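Local coordinates for protein Cap5O (Staphylococcus aureus, PDB 3OJO) that probably acts as a UDP-N-acetyl-mannosamine dehydrogenase, using NAD to oxidise its sugar nucleotide for capsular polysaccharide biosynthesis, at residues 342-345 and 349-352; 351-356 and 369-374. All blocks are in the same frame, centred on the assembly; numbering follows the deposited sequence.

Contact 1: 342-345 and 349-352; sequences ELLN and DIEV
A water appears to bridge the backbone carbonyls of N345 and I350, with its oxygen 2.5 Å from N345 O and 2.5 Å from I350 O. Both separations are short for hydrogen bonds, and the water may not donate to both, because other acceptors nearby compete for its protons. If the bridge holds, it joins a carbonyl near the C-terminal end of the helix to the residue that leads into the strand, where no direct hydrogen bond links the two segments.

The rest of the contact is apolar. V352 is aimed at the helix and divides its two methyls between L344 and N345. CG1 goes to the backbone and CB of L344, though the model is crowded there and those separations are doubtful. CG2 meets N345, lying 3.8 Å from N345 CB and 3.5 Å from N345 ND2. The two side chains cross at about a right angle. With CG anti to the backbone N (chi1 -163°), N345 brings the ND2 end of its amide, with its CB, against that methyl. V352 itself has a chi1 of -32°, away from a staggered position, so its methyls are best not placed too finely.

Just before the strand begins, the side chains of L344 and I350 touch by their ends, L344 CD2 being 4.2 Å from I350 CD1. I350 CG2 also passes 4.1 Å from L344 O.

L344, I350 and V352 all rest on V318 of strand 317-321, while V303 and T306 of helix 286-312 pack against L344 and K307 touches I350. The contact thus closes the beta-alpha-beta unit of strand 317-321, helix 336-346 and strand 351-355, where the helix turns back into the edge strand.

Contact 2: 351-356 and 369-374; sequences EVCAYD and SHAVKD
C353 reaches from the strand toward A371 of the helix, and its side chain is worth following outward. CB itself makes no close contact with the helix segment. With SG anti to the backbone N (chi1 177°), the sulfur is carried across to the helix backbone, where it makes the close approaches of this side chain to A371. It ends 3.7 Å from A371 CA, 3.9 Å from A371 CB and 3.7 Å from A371 O. These are van der Waals contacts; no hydrogen bond passes between the two segments.

The A371 methyl points back at the strand and settles between two side chains from the same face of it. Besides the sulfur of C353, it meets Y355 CB at 4.0 Å and approaches the tyrosine ring obliquely. The Y355 ring, its CG anti to the backbone N (chi1 173°), runs on past the methyl and leaves CB as the atom nearest A371. That ring has further aromatic company, meeting that of F321 with the planes about 50° apart and touching F387. The side chain of A371 is a single methyl, consistent with the close approach of 6.3 Å between C353 CA and A371 CA.

The carbonyl beside the sulfur has its polar partners elsewhere: A371 O accepts hydrogen bonds from K317 NZ and T319 OG1. K317 NZ also bonds to K373 O, so one lysine holds the carbonyls of A371 and K373 to the neighbouring strand.

C353 and Y355 face this helix, whereas V352 and A354 turn to helix 336-346 on the other face of the sheet. Edge strand 351-355 is therefore covered by a helix on each face, an alpha/beta/alpha layering characteristic of Rossmann-like folds, here in the part of the chain assigned to the family's UDP binding domain.

Overall arrangement
Contacts 1 and 2 share E351 and V352 and lie with their centres 12 Å apart, one on each face of edge strand 351-355. Contact 1 ends the passage from strand 317-321 through helix 336-346. Contact 2 belongs to the return through helix 368-372, which leads to strand 377-380 beyond strand 317-321; so the chain goes out to the sheet edge on one face and comes back on the other. Their centres lie about 26 and 27 Å from the centre of the chain, and both are away from the NAD and pyridine-dicarboxylate pockets. R333, which binds NAD, comes just before helix 336-346 in sequence.

Contact 1: 342-345 and 349-352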
ATOM      1  N   GLU B 342     -23.944 -17.336  -2.678  1.00 43.77           N
ATOM      2  CA  GLU B 342     -24.529 -17.587  -3.981  1.00 44.86           C
ATOM      3  C   GLU B 342     -23.737 -18.680  -4.754  1.00 51.16           C
ATOM      4  O   GLU B 342     -24.355 -19.504  -5.428  1.00 51.53           O
ATOM      5  CB  GLU B 342     -24.563 -16.238  -4.727  1.00 46.22           C
ATOM      6  CG  GLU B 342     -25.023 -16.238  -6.172  1.00 55.30           C
ATOM      7  CD  GLU B 342     -24.817 -14.925  -6.917  1.00 84.44           C
ATOM      8  OE1 GLU B 342     -24.235 -13.977  -6.333  1.00 84.04           O
ATOM      9  OE2 GLU B 342     -25.253 -14.846  -8.091  1.00 78.67           O
ATOM     10  N   LEU B 343     -22.383 -18.670  -4.660  1.00 47.77           N
ATOM     11  CA  LEU B 343     -21.481 -19.644  -5.294  1.00 46.64           C
ATOM     12  C   LEU B 343     -21.631 -20.974  -4.601  1.00 50.91           C
ATOM     13  O   LEU B 343     -21.654 -22.014  -5.262  1.00 51.55           O
ATOM     14  CB  LEU B 343     -19.995 -19.205  -5.207  1.00 45.80           C
ATOM     15  CG  LEU B 343     -19.496 -18.172  -6.219  1.00 47.54           C
ATOM     16  CD1 LEU B 343     -18.142 -17.627  -5.797  1.00 46.84           C
ATOM     17  CD2 LEU B 343     -19.451 -18.740  -7.628  1.00 44.86           C
ATOM     18  N   LEU B 344     -21.720 -20.938  -3.274  1.00 47.35           N
ATOM     19  CA  LEU B 344     -21.909 -22.130  -2.467  1.00 48.17           C
ATOM     20  C   LEU B 344     -23.301 -22.730  -2.739  1.00 56.40           C
ATOM     21  O   LEU B 344     -23.433 -23.955  -2.831  1.00 55.90           O
ATOM     22  CB  LEU B 344     -21.719 -21.820  -0.970  1.00 47.51           C
ATOM     23  CG  LEU B 344     -20.303 -21.654  -0.435  1.00 50.94           C
ATOM     24  CD1 LEU B 344     -20.328 -21.536   1.060  1.00 52.73           C
ATOM     25  CD2 LEU B 344     -19.388 -22.805  -0.844  1.00 50.23           C
ATOM     26  N   ASN B 345     -24.332 -21.863  -2.883  1.00 56.46           N
ATOM     27  CA  ASN B 345     -25.706 -22.268  -3.183  1.00 57.84           C
ATOM     28  C   ASN B 345     -25.758 -22.948  -4.552  1.00 63.35           C
ATOM     29  O   ASN B 345     -26.358 -24.019  -4.665  1.00 63.72           O
ATOM     30  CB  ASN B 345     -26.666 -21.074  -3.135  1.00 61.97           C
ATOM     31  CG  ASN B 345     -28.120 -21.468  -3.040  1.00 93.72           C
ATOM     32  OD1 ASN B 345     -28.728 -21.955  -4.000  1.00 90.47           O
ATOM     33  ND2 ASN B 345     -28.704 -21.271  -1.873  1.00 88.73           N
ATOM     34  N   ASP B 349     -23.337 -30.754  -3.965  1.00 69.43           N
ATOM     35  CA  ASP B 349     -22.541 -31.436  -2.926  1.00 69.63           C
ATOM     36  C   ASP B 349     -22.309 -30.509  -1.707  1.00 72.96           C
ATOM     37  O   ASP B 349     -21.555 -30.863  -0.799  1.00 73.13           O
ATOM     38  CB  ASP B 349     -21.198 -32.035  -3.456  1.00 72.05           C
ATOM     39  CG  ASP B 349     -21.226 -32.669  -4.850  1.00 85.84           C
ATOM     40  OD1 ASP B 349     -21.974 -33.664  -5.044  1.00 87.26           O
ATOM     41  OD2 ASP B 349     -20.477 -32.190  -5.735  1.00 89.32           O
ATOM     42  N   ILE B 350     -22.954 -29.315  -1.694  1.00 67.96           N
ATOM     43  CA  ILE B 350     -22.908 -28.327  -0.611  1.00 66.72           C
ATOM     44  C   ILE B 350     -24.313 -27.762  -0.395  1.00 71.22           C
ATOM     45  O   ILE B 350     -24.917 -27.227  -1.328  1.00 70.50           O
ATOM     46  CB  ILE B 350     -21.854 -27.185  -0.809  1.00 68.84           C
ATOM     47  CG1 ILE B 350     -20.410 -27.726  -0.860  1.00 69.10           C
ATOM     48  CG2 ILE B 350     -21.963 -26.155   0.309  1.00 67.18           C
ATOM     49  CD1 ILE B 350     -19.478 -26.891  -1.633  1.00 72.08           C
ATOM     50  N   GLU B 351     -24.814 -27.892   0.847  1.00 68.34           N
ATOM     51  CA  GLU B 351     -26.100 -27.376   1.308  1.00 68.00           C
ATOM     52  C   GLU B 351     -25.797 -26.111   2.127  1.00 69.79           C
ATOM     53  O   GLU B 351     -25.207 -26.185   3.199  1.00 68.12           O
ATOM     54  CB  GLU B 351     -26.842 -28.442   2.137  1.00 69.51           C
ATOM     55  CG  GLU B 351     -28.350 -28.315   2.072  1.00 81.92           C
ATOM     56  CD  GLU B 351     -28.984 -27.683   3.297  1.00109.48           C
ATOM     57  OE1 GLU B 351     -28.846 -28.253   4.404  1.00103.38           O
ATOM     58  OE2 GLU B 351     -29.662 -26.642   3.139  1.00107.01           O
ATOM     59  N   VAL B 352     -26.132 -24.946   1.572  1.00 66.48           N
ATOM     60  CA  VAL B 352     -25.825 -23.663   2.214  1.00 66.31           C
ATOM     61  C   VAL B 352     -26.982 -23.078   3.014  1.00 71.22           C
ATOM     62  O   VAL B 352     -28.145 -23.198   2.621  1.00 70.58           O
ATOM     63  CB  VAL B 352     -25.162 -22.638   1.252  1.00 69.81           C
ATOM     64  CG1 VAL B 352     -24.310 -23.351   0.227  1.00 69.73           C
ATOM     65  CG2 VAL B 352     -26.199 -21.763   0.572  1.00 69.52           C
TER
HETATM   66  O   HOH W   1     -25.916 -26.080  -3.262  1.00 60.68           O

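Contact 2: 351-356 and 369-374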
ATOM      1  N   GLU B 351     -24.814 -27.892   0.847  1.00 68.34           N
ATOM      2  CA  GLU B 351     -26.100 -27.376   1.308  1.00 68.00           C
ATOM      3  C   GLU B 351     -25.797 -26.111   2.127  1.00 69.79           C
ATOM      4  O   GLU B 351     -25.207 -26.185   3.199  1.00 68.12           O
ATOM      5  CB  GLU B 351     -26.842 -28.442   2.137  1.00 69.51           C
ATOM      6  CG  GLU B 351     -28.350 -28.315   2.072  1.00 81.92           C
ATOM      7  CD  GLU B 351     -28.984 -27.683   3.297  1.00109.48           C
ATOM      8  OE1 GLU B 351     -28.846 -28.253   4.404  1.00103.38           O
ATOM      9  OE2 GLU B 351     -29.662 -26.642   3.139  1.00107.01           O
ATOM     10  N   VAL B 352     -26.132 -24.946   1.572  1.00 66.48           N
ATOM     11  CA  VAL B 352     -25.825 -23.663   2.214  1.00 66.31           C
ATOM     12  C   VAL B 352     -26.982 -23.078   3.014  1.00 71.22           C
ATOM     13  O   VAL B 352     -28.145 -23.198   2.621  1.00 70.58           O
ATOM     14  CB  VAL B 352     -25.162 -22.638   1.252  1.00 69.81           C
ATOM     15  CG1 VAL B 352     -24.310 -23.351   0.227  1.00 69.73           C
ATOM     16  CG2 VAL B 352     -26.199 -21.763   0.572  1.00 69.52           C
ATOM     17  N   CYS B 353     -26.649 -22.418   4.120  1.00 68.87           N
ATOM     18  CA  CYS B 353     -27.611 -21.779   4.996  1.00 68.89           C
ATOM     19  C   CYS B 353     -26.998 -20.473   5.513  1.00 69.23           C
ATOM     20  O   CYS B 353     -25.976 -20.498   6.196  1.00 69.23           O
ATOM     21  CB  CYS B 353     -28.000 -22.735   6.125  1.00 70.17           C
ATOM     22  SG  CYS B 353     -29.137 -22.046   7.351  1.00 74.82           S
ATOM     23  N   ALA B 354     -27.591 -19.333   5.141  1.00 62.50           N
ATOM     24  CA  ALA B 354     -27.092 -18.034   5.559  1.00 60.44           C
ATOM     25  C   ALA B 354     -27.662 -17.553   6.875  1.00 62.52           C
ATOM     26  O   ALA B 354     -28.867 -17.640   7.092  1.00 61.82           O
ATOM     27  CB  ALA B 354     -27.368 -17.008   4.486  1.00 60.72           C
ATOM     28  N   TYR B 355     -26.797 -16.989   7.725  1.00 58.77           N
ATOM     29  CA  TYR B 355     -27.162 -16.368   8.994  1.00 58.02           C
ATOM     30  C   TYR B 355     -26.592 -14.944   9.065  1.00 60.80           C
ATOM     31  O   TYR B 355     -25.376 -14.766   9.085  1.00 58.25           O
ATOM     32  CB  TYR B 355     -26.719 -17.204  10.224  1.00 58.99           C
ATOM     33  CG  TYR B 355     -26.962 -16.471  11.528  1.00 61.51           C
ATOM     34  CD1 TYR B 355     -25.933 -15.778  12.164  1.00 63.06           C
ATOM     35  CD2 TYR B 355     -28.241 -16.382  12.073  1.00 62.89           C
ATOM     36  CE1 TYR B 355     -26.161 -15.045  13.327  1.00 63.24           C
ATOM     37  CE2 TYR B 355     -28.484 -15.638  13.230  1.00 64.18           C
ATOM     38  CZ  TYR B 355     -27.436 -14.990  13.866  1.00 70.50           C
ATOM     39  OH  TYR B 355     -27.668 -14.257  15.007  1.00 70.01           O
ATOM     40  N   ASP B 356     -27.478 -13.939   9.128  1.00 58.96           N
ATOM     41  CA  ASP B 356     -27.091 -12.540   9.304  1.00 59.05           C
ATOM     42  C   ASP B 356     -28.165 -11.766  10.093  1.00 64.40           C
ATOM     43  O   ASP B 356     -29.276 -11.585   9.590  1.00 64.72           O
ATOM     44  CB  ASP B 356     -26.690 -11.842   7.987  1.00 60.30           C
ATOM     45  CG  ASP B 356     -25.856 -10.585   8.190  1.00 63.78           C
ATOM     46  OD1 ASP B 356     -24.886 -10.388   7.437  1.00 63.26           O
ATOM     47  OD2 ASP B 356     -26.205  -9.778   9.066  1.00 68.17           O
ATOM     48  N   SER B 369     -29.248 -20.953  16.133  1.00 78.68           N
ATOM     49  CA  SER B 369     -29.391 -22.372  16.499  1.00 78.39           C
ATOM     50  C   SER B 369     -30.011 -23.200  15.362  1.00 82.30           C
ATOM     51  O   SER B 369     -29.512 -24.283  15.039  1.00 81.14           O
ATOM     52  CB  SER B 369     -30.207 -22.504  17.778  1.00 81.10           C
ATOM     53  OG  SER B 369     -29.609 -21.762  18.828  1.00 88.03           O
ATOM     54  N   HIS B 370     -31.058 -22.642  14.720  1.00 79.47           N
ATOM     55  CA  HIS B 370     -31.746 -23.245  13.580  1.00 79.83           C
ATOM     56  C   HIS B 370     -30.811 -23.279  12.355  1.00 82.06           C
ATOM     57  O   HIS B 370     -30.840 -24.255  11.596  1.00 81.47           O
ATOM     58  CB  HIS B 370     -33.039 -22.466  13.262  1.00 81.17           C
ATOM     59  CG  HIS B 370     -34.099 -23.278  12.573  1.00 85.16           C
ATOM     60  ND1 HIS B 370     -34.082 -23.477  11.199  1.00 87.07           N
ATOM     61  CD2 HIS B 370     -35.192 -23.890  13.088  1.00 87.23           C
ATOM     62  CE1 HIS B 370     -35.151 -24.208  10.928  1.00 86.57           C
ATOM     63  NE2 HIS B 370     -35.853 -24.478  12.033  1.00 86.98           N
ATOM     64  N   ALA B 371     -29.972 -22.222  12.187  1.00 77.33           N
ATOM     65  CA  ALA B 371     -29.005 -22.086  11.086  1.00 76.51           C
ATOM     66  C   ALA B 371     -27.818 -23.047  11.205  1.00 78.27           C
ATOM     67  O   ALA B 371     -27.413 -23.621  10.194  1.00 77.63           O
ATOM     68  CB  ALA B 371     -28.517 -20.649  10.971  1.00 77.19           C
ATOM     69  N   VAL B 372     -27.267 -23.220  12.426  1.00 73.89           N
ATOM     70  CA  VAL B 372     -26.132 -24.121  12.695  1.00 73.83           C
ATOM     71  C   VAL B 372     -26.541 -25.609  12.758  1.00 79.31           C
ATOM     72  O   VAL B 372     -25.665 -26.486  12.774  1.00 78.96           O
ATOM     73  CB  VAL B 372     -25.273 -23.701  13.922  1.00 77.03           C
ATOM     74  CG1 VAL B 372     -24.681 -22.313  13.732  1.00 76.98           C
ATOM     75  CG2 VAL B 372     -26.059 -23.789  15.229  1.00 76.64           C
ATOM     76  N   LYS B 373     -27.868 -25.877  12.822  1.00 76.17           N
ATOM     77  CA  LYS B 373     -28.462 -27.209  12.909  1.00 75.87           C
ATOM     78  C   LYS B 373     -27.984 -28.191  11.824  1.00 78.63           C
ATOM     79  O   LYS B 373     -28.284 -28.047  10.643  1.00 77.02           O
ATOM     80  CB  LYS B 373     -30.009 -27.135  13.016  1.00 78.67           C
ATOM     81  CG  LYS B 373     -30.724 -28.458  13.367  1.00 88.53           C
ATOM     82  CD  LYS B 373     -30.415 -28.968  14.784  1.00 96.12           C
ATOM     83  CE  LYS B 373     -30.801 -30.416  14.977  1.00100.80           C
ATOM     84  NZ  LYS B 373     -30.201 -30.989  16.211  1.00103.75           N
ATOM     85  N   ASP B 374     -27.210 -29.174  12.276  1.00 76.12           N
ATOM     86  CA  ASP B 374     -26.590 -30.314  11.575  1.00 76.61           C
ATOM     87  C   ASP B 374     -25.513 -29.917  10.555  1.00 79.98           C
ATOM     88  O   ASP B 374     -25.187 -30.696   9.649  1.00 80.14           O
ATOM     89  CB  ASP B 374     -27.646 -31.277  10.965  1.00 78.88           C
ATOM     90  CG  ASP B 374     -28.705 -31.787  11.936  1.00 86.18           C
ATOM     91  OD1 ASP B 374     -28.335 -32.470  12.925  1.00 84.82           O
ATOM     92  OD2 ASP B 374     -29.904 -31.550  11.678  1.00 91.52           O
TER